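Local atomic coordinates of aldehyde dehydrogenase (Burkholderia vietnamiensis, PDB entry 5KF0), a protein that probably oxidises aldehydes to carboxylic acids with a nicotinamide cofactor and binds NADPH. Residues Val278-Phe283 and Asn442-Phe447; Ser304-Leu309 and Leu373-Gly378; Lys312-Thr317 and Lys357-Gly362. All blocks are in the same frame, centred on the assembly; numbering follows the deposited sequence.

Contact 1: residues Val278-Phe283 and Asn442-Phe447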
loop_
_atom_site.group_PDB
_atom_site.type_symbol
_atom_site.label_atom_id
_atom_site.label_comp_id
_atom_site.label_asym_id
_atom_site.label_seq_id
_atom_site.Cartn_x
_atom_site.Cartn_y
_atom_site.Cartn_z
ATOM N N VAL A 278 -34.514 11.565 12.199
ATOM C CA VAL A 278 -35.256 12.727 11.719
ATOM C C VAL A 278 -34.374 13.968 11.702
ATOM O O VAL A 278 -34.424 14.763 10.756
ATOM C CB VAL A 278 -36.521 12.921 12.576
ATOM C CG1 VAL A 278 -37.099 14.328 12.399
ATOM C CG2 VAL A 278 -37.547 11.856 12.216
ATOM N N ASP A 279 -33.533 14.147 12.728
ATOM C CA ASP A 279 -32.643 15.305 12.748
ATOM C C ASP A 279 -31.671 15.274 11.573
ATOM O O ASP A 279 -31.443 16.300 10.922
ATOM C CB ASP A 279 -31.891 15.372 14.076
ATOM C CG ASP A 279 -31.041 16.624 14.198
ATOM O OD1 ASP A 279 -31.616 17.729 14.288
ATOM O OD2 ASP A 279 -29.801 16.501 14.201
ATOM N N ARG A 280 -31.123 14.093 11.256
ATOM C CA ARG A 280 -30.168 14.002 10.155
ATOM C C ARG A 280 -30.860 14.107 8.798
ATOM O O ARG A 280 -30.297 14.674 7.853
ATOM C CB ARG A 280 -29.370 12.699 10.262
ATOM C CG ARG A 280 -28.516 12.615 11.541
ATOM C CD ARG A 280 -27.612 13.827 11.630
ATOM N NE ARG A 280 -26.527 13.749 10.655
ATOM C CZ ARG A 280 -25.744 14.764 10.309
ATOM N NH1 ARG A 280 -25.937 15.972 10.839
ATOM N NH2 ARG A 280 -24.770 14.570 9.424
ATOM N N LEU A 281 -32.082 13.572 8.680
ATOM C CA LEU A 281 -32.843 13.747 7.440
ATOM C C LEU A 281 -33.124 15.222 7.174
ATOM O O LEU A 281 -32.963 15.703 6.046
ATOM C CB LEU A 281 -34.156 12.962 7.506
ATOM C CG LEU A 281 -34.054 11.434 7.502
ATOM C CD1 LEU A 281 -35.403 10.810 7.855
ATOM C CD2 LEU A 281 -33.580 10.950 6.123
ATOM N N ALA A 282 -33.540 15.957 8.205
ATOM C CA ALA A 282 -33.808 17.381 8.040
ATOM C C ALA A 282 -32.535 18.140 7.692
ATOM O O ALA A 282 -32.544 19.016 6.819
ATOM C CB ALA A 282 -34.452 17.938 9.313
ATOM N N PHE A 283 -31.422 17.805 8.348
ATOM C CA PHE A 283 -30.147 18.403 7.981
ATOM C C PHE A 283 -29.821 18.131 6.518
ATOM O O PHE A 283 -29.516 19.051 5.754
ATOM C CB PHE A 283 -29.027 17.865 8.872
ATOM C CG PHE A 283 -27.663 18.269 8.411
ATOM C CD1 PHE A 283 -26.855 17.382 7.717
ATOM C CD2 PHE A 283 -27.200 19.551 8.647
ATOM C CE1 PHE A 283 -25.606 17.767 7.274
ATOM C CE2 PHE A 283 -25.948 19.936 8.211
ATOM C CZ PHE A 283 -25.157 19.041 7.520
ATOM N N ASN A 442 -25.820 4.642 8.721
ATOM C CA ASN A 442 -26.213 5.307 9.965
ATOM C C ASN A 442 -26.012 6.828 9.905
ATOM O O ASN A 442 -25.886 7.485 10.943
ATOM C CB ASN A 442 -25.481 4.702 11.180
ATOM C CG ASN A 442 -26.244 4.898 12.470
ATOM O OD1 ASN A 442 -27.476 4.968 12.465
ATOM N ND2 ASN A 442 -25.519 4.989 13.585
ATOM N N ASP A 443 -25.983 7.393 8.697
ATOM C CA ASP A 443 -26.112 8.835 8.495
ATOM C C ASP A 443 -26.651 9.056 7.083
ATOM O O ASP A 443 -26.775 8.116 6.290
ATOM C CB ASP A 443 -24.782 9.569 8.715
ATOM C CG ASP A 443 -24.960 11.066 8.976
ATOM O OD1 ASP A 443 -23.942 11.775 9.061
ATOM O OD2 ASP A 443 -26.113 11.552 9.069
ATOM N N VAL A 444 -26.976 10.311 6.779
ATOM C CA VAL A 444 -27.536 10.671 5.476
ATOM C C VAL A 444 -26.462 10.617 4.393
ATOM O O VAL A 444 -25.253 10.662 4.699
ATOM C CB VAL A 444 -28.185 12.066 5.509
ATOM C CG1 VAL A 444 -29.553 11.998 6.208
ATOM C CG2 VAL A 444 -27.260 13.075 6.186
ATOM N N PRO A 445 -26.855 10.529 3.116
ATOM C CA PRO A 445 -25.869 10.635 2.029
ATOM C C PRO A 445 -25.141 11.962 2.016
ATOM O O PRO A 445 -24.118 12.080 1.332
ATOM C CB PRO A 445 -26.721 10.466 0.760
ATOM C CG PRO A 445 -28.115 10.900 1.193
ATOM C CD PRO A 445 -28.220 10.331 2.587
ATOM N N SER A 446 -25.640 12.960 2.740
ATOM C CA SER A 446 -25.085 14.307 2.717
ATOM C C SER A 446 -23.757 14.430 3.460
ATOM O O SER A 446 -23.189 15.529 3.464
ATOM C CB SER A 446 -26.120 15.270 3.301
ATOM O OG SER A 446 -27.390 14.988 2.738
ATOM N N PHE A 447 -23.231 13.350 4.049
ATOM C CA PHE A 447 -21.979 13.415 4.797
ATOM C C PHE A 447 -20.771 13.287 3.871
ATOM O O PHE A 447 -20.730 12.405 3.003
ATOM C CB PHE A 447 -21.920 12.308 5.857
ATOM C CG PHE A 447 -20.596 12.233 6.562
ATOM C CD1 PHE A 447 -20.325 13.088 7.622
ATOM C CD2 PHE A 447 -19.610 11.352 6.147
ATOM C CE1 PHE A 447 -19.087 13.048 8.261
ATOM C CE2 PHE A 447 -18.377 11.318 6.784
ATOM C CZ PHE A 447 -18.127 12.162 7.842
#

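Contact 2: residues Ser304-Leu309 and Leu373-Gly378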
loop_
_atom_site.group_PDB
_atom_site.type_symbol
_atom_site.label_atom_id
_atom_site.label_comp_id
_atom_site.label_asym_id
_atom_site.label_seq_id
_atom_site.Cartn_x
_atom_site.Cartn_y
_atom_site.Cartn_z
ATOM N N SER A 304 -43.258 -0.115 8.772
ATOM C CA SER A 304 -43.556 -0.286 10.194
ATOM C C SER A 304 -43.359 1.001 10.989
ATOM O O SER A 304 -44.010 1.192 12.024
ATOM C CB SER A 304 -42.692 -1.402 10.785
ATOM O OG SER A 304 -41.317 -1.043 10.757
ATOM N N LEU A 305 -42.482 1.893 10.534
ATOM C CA LEU A 305 -42.110 3.143 11.186
ATOM C C LEU A 305 -42.608 4.377 10.446
ATOM O O LEU A 305 -42.363 5.498 10.909
ATOM C CB LEU A 305 -40.582 3.239 11.295
ATOM C CG LEU A 305 -39.842 2.082 11.952
ATOM C CD1 LEU A 305 -38.333 2.369 11.992
ATOM C CD2 LEU A 305 -40.400 1.876 13.339
ATOM N N TYR A 306 -43.236 4.204 9.281
ATOM C CA TYR A 306 -43.521 5.321 8.388
ATOM C C TYR A 306 -44.346 6.412 9.068
ATOM O O TYR A 306 -44.002 7.599 8.990
ATOM C CB TYR A 306 -44.232 4.805 7.137
ATOM C CG TYR A 306 -44.474 5.860 6.077
ATOM C CD1 TYR A 306 -43.563 6.060 5.044
ATOM C CD2 TYR A 306 -45.622 6.649 6.104
ATOM C CE1 TYR A 306 -43.783 7.011 4.071
ATOM C CE2 TYR A 306 -45.844 7.607 5.142
ATOM C CZ TYR A 306 -44.923 7.785 4.128
ATOM O OH TYR A 306 -45.151 8.741 3.165
ATOM N N ASP A 307 -45.449 6.041 9.725
ATOM C CA ASP A 307 -46.339 7.063 10.275
ATOM C C ASP A 307 -45.668 7.849 11.395
ATOM O O ASP A 307 -45.829 9.074 11.482
ATOM C CB ASP A 307 -47.633 6.433 10.781
ATOM C CG ASP A 307 -48.518 5.942 9.664
ATOM O OD1 ASP A 307 -48.254 6.277 8.494
ATOM O OD2 ASP A 307 -49.494 5.226 9.962
ATOM N N THR A 308 -44.915 7.170 12.264
ATOM C CA THR A 308 -44.258 7.888 13.355
ATOM C C THR A 308 -43.138 8.780 12.833
ATOM O O THR A 308 -43.004 9.937 13.259
ATOM C CB THR A 308 -43.725 6.902 14.388
ATOM O OG1 THR A 308 -44.817 6.129 14.897
ATOM C CG2 THR A 308 -43.075 7.651 15.536
ATOM N N LEU A 309 -42.317 8.262 11.920
ATOM C CA LEU A 309 -41.281 9.099 11.325
ATOM C C LEU A 309 -41.897 10.291 10.603
ATOM O O LEU A 309 -41.397 11.415 10.710
ATOM C CB LEU A 309 -40.414 8.281 10.367
ATOM C CG LEU A 309 -39.230 9.034 9.758
ATOM C CD1 LEU A 309 -38.039 8.100 9.542
ATOM C CD2 LEU A 309 -39.605 9.692 8.435
ATOM N N LEU A 373 -41.833 19.235 2.371
ATOM C CA LEU A 373 -41.877 17.776 2.351
ATOM C C LEU A 373 -43.146 17.339 1.632
ATOM O O LEU A 373 -44.227 17.875 1.901
ATOM C CB LEU A 373 -41.852 17.212 3.784
ATOM C CG LEU A 373 -41.732 15.697 3.969
ATOM C CD1 LEU A 373 -40.374 15.190 3.481
ATOM C CD2 LEU A 373 -41.921 15.348 5.428
ATOM N N LEU A 374 -43.019 16.382 0.712
ATOM C CA LEU A 374 -44.168 15.841 -0.007
ATOM C C LEU A 374 -44.209 14.327 0.118
ATOM O O LEU A 374 -43.174 13.681 0.289
ATOM C CB LEU A 374 -44.139 16.182 -1.509
ATOM C CG LEU A 374 -44.354 17.628 -1.957
ATOM C CD1 LEU A 374 -43.049 18.414 -1.876
ATOM C CD2 LEU A 374 -44.913 17.641 -3.369
ATOM N N GLU A 375 -45.421 13.775 0.020
ATOM C CA GLU A 375 -45.547 12.338 -0.180
ATOM C C GLU A 375 -46.389 12.072 -1.428
ATOM O O GLU A 375 -46.878 12.986 -2.096
ATOM C CB GLU A 375 -46.111 11.648 1.071
ATOM C CG GLU A 375 -47.475 12.137 1.538
ATOM C CD GLU A 375 -47.917 11.476 2.843
ATOM O OE1 GLU A 375 -47.188 10.606 3.367
ATOM O OE2 GLU A 375 -49.003 11.824 3.344
ATOM N N ASP A 376 -46.478 10.785 -1.779
ATOM C CA ASP A 376 -47.226 10.323 -2.953
ATOM C C ASP A 376 -46.706 10.946 -4.248
ATOM O O ASP A 376 -47.470 11.234 -5.173
ATOM C CB ASP A 376 -48.734 10.579 -2.792
ATOM C CG ASP A 376 -49.329 9.849 -1.595
ATOM O OD1 ASP A 376 -48.872 8.732 -1.278
ATOM O OD2 ASP A 376 -50.258 10.388 -0.968
ATOM N N VAL A 377 -45.393 11.142 -4.333
ATOM C CA VAL A 377 -44.771 11.653 -5.553
ATOM C C VAL A 377 -44.486 10.465 -6.462
ATOM O O VAL A 377 -43.754 9.551 -6.076
ATOM C CB VAL A 377 -43.486 12.436 -5.245
ATOM C CG1 VAL A 377 -42.844 12.918 -6.539
ATOM C CG2 VAL A 377 -43.788 13.612 -4.327
ATOM N N GLY A 378 -45.075 10.466 -7.655
ATOM C CA GLY A 378 -44.852 9.364 -8.579
ATOM C C GLY A 378 -43.406 9.324 -9.048
ATOM O O GLY A 378 -42.778 10.360 -9.274
HETATM O O HOH W 1 -45.412 8.486 -0.259
HETATM O O HOH W 2 -47.253 7.245 1.277
#

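Contact 3: residues Lys312-Thr317 and Lys357-Gly362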
loop_
_atom_site.group_PDB
_atom_site.type_symbol
_atom_site.label_atom_id
_atom_site.label_comp_id
_atom_site.label_asym_id
_atom_site.label_seq_id
_atom_site.Cartn_x
_atom_site.Cartn_y
_atom_site.Cartn_z
ATOM N N LYS A 312 -42.877 13.030 13.040
ATOM C CA LYS A 312 -41.688 13.694 13.563
ATOM C C LYS A 312 -41.015 14.558 12.506
ATOM O O LYS A 312 -40.565 15.673 12.801
ATOM C CB LYS A 312 -40.706 12.654 14.103
ATOM C CG LYS A 312 -41.187 11.963 15.387
ATOM C CD LYS A 312 -40.231 10.843 15.800
ATOM C CE LYS A 312 -40.630 10.203 17.125
ATOM N NZ LYS A 312 -40.331 11.093 18.282
ATOM N N LEU A 313 -40.913 14.054 11.273
ATOM C CA LEU A 313 -40.225 14.813 10.235
ATOM C C LEU A 313 -41.041 16.030 9.803
ATOM O O LEU A 313 -40.473 17.086 9.501
ATOM C CB LEU A 313 -39.916 13.904 9.046
ATOM C CG LEU A 313 -39.132 14.555 7.913
ATOM C CD1 LEU A 313 -37.809 15.104 8.423
ATOM C CD2 LEU A 313 -38.891 13.546 6.804
ATOM N N VAL A 314 -42.369 15.907 9.776
ATOM C CA VAL A 314 -43.212 17.068 9.495
ATOM C C VAL A 314 -42.990 18.141 10.556
ATOM O O VAL A 314 -42.798 19.325 10.243
ATOM C CB VAL A 314 -44.691 16.648 9.400
ATOM C CG1 VAL A 314 -45.622 17.854 9.513
ATOM C CG2 VAL A 314 -44.937 15.899 8.095
ATOM N N ALA A 315 -42.964 17.739 11.829
ATOM C CA ALA A 315 -42.758 18.713 12.898
ATOM C C ALA A 315 -41.371 19.337 12.813
ATOM O O ALA A 315 -41.215 20.555 12.978
ATOM C CB ALA A 315 -42.960 18.051 14.258
ATOM N N LYS A 316 -40.348 18.516 12.563
ATOM C CA LYS A 316 -38.992 19.041 12.450
ATOM C C LYS A 316 -38.879 20.000 11.272
ATOM O O LYS A 316 -38.312 21.093 11.405
ATOM C CB LYS A 316 -37.997 17.884 12.319
ATOM C CG LYS A 316 -36.536 18.315 12.223
ATOM C CD LYS A 316 -36.040 18.831 13.561
ATOM C CE LYS A 316 -34.597 19.292 13.491
ATOM N NZ LYS A 316 -34.130 19.731 14.836
ATOM N N THR A 317 -39.451 19.624 10.122
ATOM C CA THR A 317 -39.370 20.466 8.928
ATOM C C THR A 317 -40.051 21.809 9.158
ATOM O O THR A 317 -39.532 22.859 8.758
ATOM C CB THR A 317 -39.998 19.740 7.735
ATOM O OG1 THR A 317 -39.270 18.534 7.475
ATOM C CG2 THR A 317 -39.982 20.614 6.473
ATOM N N LYS A 357 -48.887 15.130 -2.409
ATOM C CA LYS A 357 -49.416 15.927 -1.310
ATOM C C LYS A 357 -48.271 16.626 -0.592
ATOM O O LYS A 357 -47.298 15.979 -0.194
ATOM C CB LYS A 357 -50.190 15.054 -0.311
ATOM N N ILE A 358 -48.394 17.937 -0.424
ATOM C CA ILE A 358 -47.477 18.681 0.430
ATOM C C ILE A 358 -47.903 18.462 1.874
ATOM O O ILE A 358 -49.047 18.757 2.247
ATOM C CB ILE A 358 -47.474 20.174 0.073
ATOM C CG1 ILE A 358 -46.995 20.366 -1.370
ATOM C CG2 ILE A 358 -46.611 20.945 1.066
ATOM C CD1 ILE A 358 -47.144 21.789 -1.872
ATOM N N ILE A 359 -46.993 17.928 2.690
ATOM C CA ILE A 359 -47.296 17.652 4.092
ATOM C C ILE A 359 -46.509 18.527 5.053
ATOM O O ILE A 359 -46.780 18.486 6.266
ATOM C CB ILE A 359 -47.096 16.161 4.435
ATOM C CG1 ILE A 359 -45.672 15.694 4.133
ATOM C CG2 ILE A 359 -48.099 15.312 3.674
ATOM C CD1 ILE A 359 -45.401 14.290 4.675
ATOM N N ALA A 360 -45.554 19.313 4.564
ATOM C CA ALA A 360 -44.937 20.362 5.365
ATOM C C ALA A 360 -44.412 21.427 4.417
ATOM O O ALA A 360 -43.894 21.103 3.347
ATOM C CB ALA A 360 -43.794 19.830 6.244
ATOM N N GLY A 361 -44.577 22.692 4.801
ATOM C CA GLY A 361 -44.030 23.773 3.996
ATOM C C GLY A 361 -44.836 24.030 2.737
ATOM O O GLY A 361 -46.075 24.025 2.749
ATOM N N GLY A 362 -44.127 24.275 1.639
ATOM C CA GLY A 362 -44.747 24.506 0.350
ATOM C C GLY A 362 -44.842 25.956 -0.099
ATOM O O GLY A 362 -45.133 26.196 -1.280
#

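Contact 1: residues Val278-Phe283 and Asn442-Phe447
The loop that leaves strand 438-441 of the aldehyde dehydrogenase catalytic domain is fastened to helix 274-286 here by a side-on ion pair, Arg280 with Asp443, and by Val444 set against the helix backbone. Two guanidinium nitrogens share the work, one for each carboxylate oxygen. Arg280 NE reaches Asp443 OD2 at 2.7 Å in a nearly straight bond, its N-H...O angle 165°, while NH2 of Arg280 gives 2.9 Å to Asp443 OD1 on that oxygen's syn lone pair. The Arg280 chain is bent at its second and third torsions, which curls it back so that it presents this NE-NH2 edge. The fit is not flat: guanidinium and carboxylate planes stand 38° apart, and NE meets OD2 from somewhat above the carboxylate plane. Asp443 OD2 also takes a weak bond from the backbone N of Val444. OD1 has a further partner, the hydroxyl of Tyr143 of the second subunit, so the carboxylate ties helix, loop and subunit interface together. Next to the ion pair, the CB of Val444 points toward the helix. Its CG1 lies 3.2 Å from Arg280 O, a close approach, and 4.2 Å from Leu281 CD2, where the two side chains pass at a slant. From Val444 the loop makes a type I turn to Phe447, and Ser446 OG hydrogen-bonds Ile294 O. Gln416, at the start of strand 416-420, holds the carbonyls of Pro445 and Phe447. Phe420 of that strand packs on Arg280 and Val444, and Ala264 of strand 263-266 meets Leu281; on the other flank of helix 274-286, Val278 and Ala282 rest on helix 306-319.

Contact 2: residues Ser304-Leu309 and Leu373-Gly378
Glu375, the last residue of strand 368-375, receives the hydroxyl of Tyr306 from the first turn of helix 306-319. Two residues earlier, Leu373 has its CB directed toward the helix, and its side chain packs on Tyr286 of helix 274-286, while its backbone pairs with Ile359 and Ala360. Leu374 bonds through its backbone to strand 392-398 on the other edge. At Glu375, chi1 of 58° places CG between the backbone N and the carbonyl carbon; beyond it the chain runs extended and carries the carboxylate to the edge of the tyrosine ring. In the Glu375 conformer described (a second was also modelled), Tyr306 OH donates to Glu375 OE1 at 2.8 Å, meeting the oxygen almost along its C-O bond, and ring and carboxylate are nearly coplanar, 3° apart. Next comes Asp376, reached through water: one molecule accepts from Asp376 N at 3.0 Å and gives a weak bond to Tyr306 OH, and a second donates to Tyr306 OH at 3.2 Å and weakly to Asp376 OD1. The phenol oxygen is thus a donor to the glutamate and an acceptor from water. Glu375 OE1 also forms a salt bridge with Arg310, and the Tyr306 ring has a cation-pi contact with Lys397. The salt bridge to Arg310 would favour the ionised form of Glu375, and the lysine at the ring may polarise the tyrosine hydroxyl for donation.

Contact 3: residues Lys312-Thr317 and Lys357-Gly362
Val314 and Ile359 meet at about a right angle, the valine coming from helix 306-319 and the isoleucine from strand 357-360 at the edge of the sheet. Both methyls of Val314 are used. CG2 of Val314 touches the end of the isoleucine, 3.8 Å from Ile359 CD1, whereas CG1 sits 3.5 Å from the carbonyl oxygen of the same residue. With CG1 of Val314 anti to the backbone N (chi1 164°), both methyls face the strand and lie against Ile359 O, CG2 of Val314 at 3.7 Å. CG1 of Ile359 lies between its backbone N and carbonyl carbon (chi1 58°), and the extended remainder brings CD1 over to the helix. The next strand residue, Ala360, points its CB toward the helix and rests between two residues one turn apart: it is 4.2 Å from Val314 CG1 and 3.9 Å from Thr317 CG2. Ile359 and Ala360 form a classic beta bulge opposite Leu373 of strand 368-375, consistent with both reaching the same helix. The helix crosses the strand at 69°, their short axes 8.1 Å apart at closest approach; the small side chain of Ala360 is consistent with this close approach. Thr317 divides its two branches cleanly. CG2 is given to Ala360, while OG1 of Thr317 turns back along the helix to bond Leu313 O at 2.8 Å. That oxygen also accepts the ordinary helical bond from Thr317 N, and the two donors come from opposite faces of its carbonyl plane. Beyond the segments, Leu313 lies on Leu373, and Thr317 touches Ala371 and Tyr286. No hydrogen bond joins helix to strand here: the side-chain contacts are apolar, with the Val314 methyls also resting on a backbone carbonyl, and the threonine hydroxyl is satisfied within its own helix.

All three contacts belong to the layer of helices 274-286 and 306-319 packed on the eight-stranded sheet. Contacts 2 and 3 share helix 306-319 and lie nearest each other, centres about 10 Å apart; their strands are neighbours, with Leu373 O 2.9 Å from Ile359 N. Contact 1 is about 16 Å, centre to centre, from each of the others and joins them through its helix: Val278 CG2 lies 4.1 Å from Leu309 CG, and Ala282 CB 3.6 Å from Lys316 CG. Along the chain, contact 3 is nested within contact 2, and that within contact 1. Contact 1 alone reaches another subunit. The NADPH pocket's residues, within 158-454, bracket all six segments; no partner named is NADPH.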